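Local coordinates for protein carbonic anhydrase (Neosartorya fumigata, PDB 7COI) that probably catalyses the reversible hydration of carbon dioxide to hydrogencarbonate and a proton, as a zinc-dependent enzyme of the beta class, at residues A[182-187]-A[198-203]. Sequence-based numbering, arbitrary orientation.
Sequences AAALGN and IPLRQL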
ATOM      1  N   ALA A 182      17.493 -13.389  -4.228  1.00 20.38           N
ATOM      2  CA  ALA A 182      18.267 -14.248  -3.284  1.00 20.50           C
ATOM      3  C   ALA A 182      17.616 -14.234  -1.885  1.00 21.90           C
ATOM      4  O   ALA A 182      17.497 -15.300  -1.236  1.00 19.71           O
ATOM      5  CB  ALA A 182      19.708 -13.827  -3.243  1.00 20.28           C
ATOM      6  N   ALA A 183      17.180 -13.071  -1.400  1.00 20.76           N
ATOM      7  CA  ALA A 183      16.514 -12.949  -0.083  1.00 19.34           C
ATOM      8  C   ALA A 183      15.291 -13.875  -0.044  1.00 19.57           C
ATOM      9  O   ALA A 183      15.064 -14.558   0.990  1.00 20.72           O
ATOM     10  CB  ALA A 183      16.141 -11.515   0.170  1.00 19.53           C
ATOM     11  N   ALA A 184      14.499 -13.919  -1.128  1.00 17.64           N
ATOM     12  CA  ALA A 184      13.273 -14.733  -1.185  1.00 17.22           C
ATOM     13  C   ALA A 184      13.606 -16.235  -1.107  1.00 18.77           C
ATOM     14  O   ALA A 184      12.743 -17.008  -0.686  1.00 19.21           O
ATOM     15  CB  ALA A 184      12.468 -14.409  -2.418  1.00 17.25           C
ATOM     16  N   LEU A 185      14.794 -16.646  -1.556  1.00 20.97           N
ATOM     17  CA  LEU A 185      15.220 -18.077  -1.519  1.00 23.46           C
ATOM     18  C   LEU A 185      15.836 -18.430  -0.152  1.00 23.05           C
ATOM     19  O   LEU A 185      16.094 -19.640   0.088  1.00 22.47           O
ATOM     20  CB  LEU A 185      16.225 -18.311  -2.654  1.00 23.11           C
ATOM     21  CG  LEU A 185      15.608 -18.375  -4.049  1.00 25.95           C
ATOM     22  CD1 LEU A 185      16.675 -18.149  -5.128  1.00 28.48           C
ATOM     23  CD2 LEU A 185      14.879 -19.698  -4.258  1.00 26.88           C
ATOM     24  N   GLY A 186      16.108 -17.441   0.691  1.00 24.78           N
ATOM     25  CA  GLY A 186      16.559 -17.620   2.097  1.00 24.34           C
ATOM     26  C   GLY A 186      15.384 -17.663   3.069  1.00 26.40           C
ATOM     27  O   GLY A 186      14.239 -17.522   2.635  1.00 29.63           O
ATOM     28  N   ASN A 187      15.630 -17.864   4.346  1.00 25.80           N
ATOM     29  CA  ASN A 187      14.544 -17.927   5.355  1.00 29.52           C
ATOM     30  C   ASN A 187      14.968 -17.098   6.561  1.00 32.11           C
ATOM     31  O   ASN A 187      14.583 -17.428   7.686  1.00 37.70           O
ATOM     32  CB  ASN A 187      14.123 -19.369   5.644  1.00 30.54           C
ATOM     33  CG  ASN A 187      13.454 -20.020   4.456  1.00 33.76           C
ATOM     34  OD1 ASN A 187      12.219 -20.059   4.353  1.00 33.89           O
ATOM     35  ND2 ASN A 187      14.263 -20.493   3.527  1.00 30.74           N
ATOM     36  N   ILE A 198       6.948 -11.146  -0.770  1.00 18.05           N
ATOM     37  CA  ILE A 198       5.972 -12.273  -0.765  1.00 18.95           C
ATOM     38  C   ILE A 198       5.785 -12.827  -2.185  1.00 18.86           C
ATOM     39  O   ILE A 198       5.719 -14.061  -2.327  1.00 20.66           O
ATOM     40  CB  ILE A 198       4.640 -11.865  -0.116  1.00 20.82           C
ATOM     41  CG1 ILE A 198       4.759 -11.807   1.396  1.00 21.96           C
ATOM     42  CG2 ILE A 198       3.540 -12.829  -0.541  1.00 21.99           C
ATOM     43  CD1 ILE A 198       3.575 -11.096   2.065  1.00 24.32           C
ATOM     44  N   PRO A 199       5.605 -12.016  -3.256  1.00 18.78           N
ATOM     45  CA  PRO A 199       5.389 -12.573  -4.595  1.00 20.60           C
ATOM     46  C   PRO A 199       6.487 -13.528  -5.071  1.00 20.07           C
ATOM     47  O   PRO A 199       6.175 -14.498  -5.766  1.00 19.58           O
ATOM     48  CB  PRO A 199       5.315 -11.334  -5.496  1.00 22.40           C
ATOM     49  CG  PRO A 199       4.750 -10.257  -4.572  1.00 21.71           C
ATOM     50  CD  PRO A 199       5.452 -10.543  -3.259  1.00 21.82           C
ATOM     51  N   LEU A 200       7.730 -13.243  -4.681  1.00 17.24           N
ATOM     52  CA  LEU A 200       8.886 -14.100  -4.991  1.00 17.57           C
ATOM     53  C   LEU A 200       8.771 -15.400  -4.192  1.00 19.51           C
ATOM     54  O   LEU A 200       9.034 -16.452  -4.783  1.00 18.04           O
ATOM     55  CB  LEU A 200      10.166 -13.343  -4.695  1.00 17.49           C
ATOM     56  CG  LEU A 200      10.521 -12.253  -5.698  1.00 17.78           C
ATOM     57  CD1 LEU A 200      11.601 -11.354  -5.141  1.00 17.38           C
ATOM     58  CD2 LEU A 200      11.002 -12.881  -6.990  1.00 19.08           C
ATOM     59  N   ARG A 201       8.365 -15.347  -2.920  1.00 17.29           N
ATOM     60  CA  ARG A 201       8.165 -16.592  -2.116  1.00 16.24           C
ATOM     61  C   ARG A 201       6.973 -17.385  -2.646  1.00 18.45           C
ATOM     62  O   ARG A 201       7.016 -18.625  -2.575  1.00 20.93           O
ATOM     63  CB  ARG A 201       8.057 -16.287  -0.633  1.00 18.08           C
ATOM     64  CG  ARG A 201       9.326 -15.757  -0.017  1.00 18.32           C
ATOM     65  CD  ARG A 201       9.135 -15.564   1.458  1.00 20.42           C
ATOM     66  NE  ARG A 201      10.343 -14.972   1.970  1.00 23.78           N
ATOM     67  CZ  ARG A 201      11.396 -15.659   2.357  1.00 27.11           C
ATOM     68  NH1 ARG A 201      11.340 -16.985   2.364  1.00 27.41           N
ATOM     69  NH2 ARG A 201      12.470 -15.015   2.778  1.00 26.09           N
ATOM     70  N   GLN A 202       5.963 -16.730  -3.229  1.00 18.83           N
ATOM     71  CA  GLN A 202       4.826 -17.464  -3.825  1.00 20.87           C
ATOM     72  C   GLN A 202       5.349 -18.280  -5.029  1.00 21.39           C
ATOM     73  O   GLN A 202       4.941 -19.468  -5.192  1.00 20.52           O
ATOM     74  CB  GLN A 202       3.724 -16.499  -4.247  1.00 20.73           C
ATOM     75  CG  GLN A 202       3.068 -15.800  -3.050  1.00 22.22           C
ATOM     76  CD  GLN A 202       2.043 -14.798  -3.511  1.00 23.43           C
ATOM     77  OE1 GLN A 202       2.263 -14.048  -4.459  1.00 27.66           O
ATOM     78  NE2 GLN A 202       0.900 -14.807  -2.858  1.00 24.13           N
ATOM     79  N   LEU A 203       6.202 -17.661  -5.853  1.00 18.99           N
ATOM     80  CA  LEU A 203       6.830 -18.345  -7.008  1.00 19.37           C
ATOM     81  C   LEU A 203       7.740 -19.462  -6.500  1.00 21.08           C
ATOM     82  O   LEU A 203       7.710 -20.562  -7.105  1.00 21.59           O
ATOM     83  CB  LEU A 203       7.602 -17.334  -7.862  1.00 19.74           C
ATOM     84  CG  LEU A 203       6.741 -16.391  -8.674  1.00 20.41           C
ATOM     85  CD1 LEU A 203       7.590 -15.262  -9.241  1.00 21.16           C
ATOM     86  CD2 LEU A 203       6.015 -17.155  -9.783  1.00 22.42           C
TER
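The C-terminal end of helix 179-185, the short helix that follows zinc ligand Cys-178, is held here by Arg-201 and Leu-200 of helix 193-206, inside the beta-carbonic anhydrase domain. Where the helices approach, Ala-184 CB lies 3.4 Å from Leu-200 CB, tighter than usual for two carbons. Alanine suits this place because its lone methyl lets the backbones come close, with CA atoms of Ala-184 and Arg-201 only 5.5 Å apart. Leu-200 meets Ala-184 chiefly through CB, while its side chain also packs on Asn-227 of helix 216-236 and is about 6 Å from that of Cys-178.

Arg-201 then reaches past this apolar pair to the helix end. Its chain is extended from CG to NE, chi4 of -87° turns CZ out of line with it, and NH1 and NH2 both bond Gly-186 O, at 3.0 and 3.1 Å. The two bonds differ: NH1 arrives nearly along the C=O axis (164°), whereas NH2 stands above the carbonyl plane. Ala-184 O sits over one guanidinium face, nearer its rim than its centre, 3.3 Å from the plane; it is hydrogen-bonded instead to Arg-204. NH1 has a further partner across the subunit interface, Ser-282 O of the second subunit.

Gly-186 O lies just past the last turn, where no further helical N-H follows to meet it, and arginine supplies two donors. Gly-186 O and Ser-282 O, with Ala-184 O over the face, may help offset the nearby like charge of Arg-204, and the same guanidinium links this helix end to the neighbouring subunit.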